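Local coordinates for Pab-dependent poly(a)-specific ribonuclease subunit PAN2 (Neurospora crassa, PDB 4CZW), which removes adenosines from mRNA poly(A) tails as the catalytic exonuclease subunit of the Pan2-Pan3 deadenylation complex, at the zinc ion site. Sequence-based numbering; all coordinates share one arbitrary frame.

The zinc ion site. Residues 190, 192-193, 195, 245, 247-248, 252. With ZN (zinc ion), chain B.
This is a structural four-cysteine zinc site in the ubiquitin-specific-protease-like domain of Pan2. Two CxxC motifs bind the ion: Cys190 with Cys193, and Cys245 with Cys248. The coordination is near tetrahedral. SG of Cys193 lies 2.2 Å from ZN, and SG of Cys190 lies 2.3 Å from ZN.

The two motifs repeat one side-chain pattern. In the first cysteine of each, Cys190 and Cys245, SG is anti to the backbone N (chi1 174° in Cys190). In the second cysteine, SG is tucked over the backbone, flanked by both the N and the carbonyl carbon (chi1 64° in Cys193, 48° in Cys248). CB stands nearer the ion in the first cysteine of each pair. It stands farther back in the second, with CB of Cys248 3.7 Å from ZN.

The tight part is this sulfur shell and the N-H groups around it. The backbone N of His192 donates to SG of Cys190 at 3.4 Å. Weaker contacts of the same kind run from the Cys193 N to Cys190 SG and from the Lys247 N to Cys245 SG. Gln252 adds a side-chain bond. Its NE2 donates to SG of Cys248 at 3.5 Å, nearly straight and in the plane of the amide. These donors may ease the negative charge on the thiolates.

The looser rim is made by His192, His195 and Lys247. Their CB atoms lie in the second shell, with CB of Lys247 4.5 Å from ZN. The imidazoles and the NZ amine of Lys247 turn away and do not coordinate the ion. The Lys247 chain is extended.

Cys190 ends strand 183-190 and Cys245 ends strand 238-245. Gln252 lies early in strand 250-262. The zinc thus ties two loops together at the far tip of a projecting beta arm, well away from the exonuclease domain.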
loop_
_atom_site.group_PDB
_atom_site.type_symbol
_atom_site.label_atom_id
_atom_site.label_comp_id
_atom_site.label_asym_id
_atom_site.label_seq_id
_atom_site.Cartn_x
_atom_site.Cartn_y
_atom_site.Cartn_z
ATOM N N CYS A 190 41.108 -10.326 17.575
ATOM C CA CYS A 190 42.427 -10.694 17.076
ATOM C C CYS A 190 42.766 -12.098 17.557
ATOM O O CYS A 190 42.668 -12.391 18.744
ATOM C CB CYS A 190 43.487 -9.692 17.541
ATOM S SG CYS A 190 45.194 -10.137 17.117
ATOM N N HIS A 192 45.535 -13.453 17.812
ATOM C CA HIS A 192 46.872 -13.526 18.393
ATOM C C HIS A 192 46.875 -13.062 19.847
ATOM O O HIS A 192 47.222 -13.825 20.747
ATOM C CB HIS A 192 47.862 -12.693 17.576
ATOM C CG HIS A 192 49.291 -12.888 17.981
ATOM N ND1 HIS A 192 49.977 -14.060 17.744
ATOM C CD2 HIS A 192 50.161 -12.063 18.609
ATOM C CE1 HIS A 192 51.210 -13.947 18.207
ATOM N NE2 HIS A 192 51.347 -12.745 18.736
ATOM N N CYS A 193 46.487 -11.809 20.072
ATOM C CA CYS A 193 46.487 -11.238 21.416
ATOM C C CYS A 193 45.095 -11.249 22.041
ATOM O O CYS A 193 44.887 -10.688 23.118
ATOM C CB CYS A 193 47.035 -9.810 21.391
ATOM S SG CYS A 193 46.033 -8.642 20.449
ATOM N N HIS A 195 42.493 -9.669 21.531
ATOM C CA HIS A 195 41.866 -8.368 21.737
ATOM C C HIS A 195 40.573 -8.258 20.938
ATOM O O HIS A 195 40.519 -8.656 19.775
ATOM C CB HIS A 195 42.824 -7.240 21.349
ATOM C CG HIS A 195 42.238 -5.870 21.503
ATOM N ND1 HIS A 195 41.849 -5.360 22.723
ATOM C CD2 HIS A 195 41.971 -4.906 20.590
ATOM C CE1 HIS A 195 41.370 -4.140 22.556
ATOM N NE2 HIS A 195 41.433 -3.841 21.271
ATOM N N CYS A 245 45.660 -5.055 13.812
ATOM C CA CYS A 245 45.298 -5.034 15.224
ATOM C C CYS A 245 46.068 -3.939 15.950
ATOM O O CYS A 245 47.298 -3.913 15.929
ATOM C CB CYS A 245 45.567 -6.389 15.880
ATOM S SG CYS A 245 45.132 -6.437 17.636
ATOM N N LYS A 247 46.453 -3.414 19.079
ATOM C CA LYS A 247 47.152 -3.840 20.287
ATOM C C LYS A 247 48.549 -4.375 19.975
ATOM O O LYS A 247 49.544 -3.834 20.457
ATOM C CB LYS A 247 46.343 -4.899 21.038
ATOM C CG LYS A 247 46.878 -5.193 22.431
ATOM C CD LYS A 247 46.026 -6.216 23.164
ATOM C CE LYS A 247 46.579 -6.489 24.556
ATOM N NZ LYS A 247 45.812 -7.548 25.268
ATOM N N CYS A 248 48.624 -5.432 19.173
ATOM C CA CYS A 248 49.916 -6.025 18.833
ATOM C C CYS A 248 50.536 -5.365 17.600
ATOM O O CYS A 248 51.511 -5.869 17.042
ATOM C CB CYS A 248 49.781 -7.537 18.624
ATOM S SG CYS A 248 48.417 -8.065 17.566
ATOM N N GLN A 252 46.837 -9.219 11.610
ATOM C CA GLN A 252 46.617 -10.581 12.081
ATOM C C GLN A 252 45.340 -11.163 11.492
ATOM O O GLN A 252 44.562 -10.457 10.851
ATOM C CB GLN A 252 46.539 -10.615 13.610
ATOM C CG GLN A 252 47.680 -9.911 14.331
ATOM C CD GLN A 252 48.927 -10.769 14.448
ATOM O OE1 GLN A 252 49.183 -11.636 13.613
ATOM N NE2 GLN A 252 49.707 -10.531 15.496
HETATM ZN ZN ZN B . 46.210 -8.357 18.224
#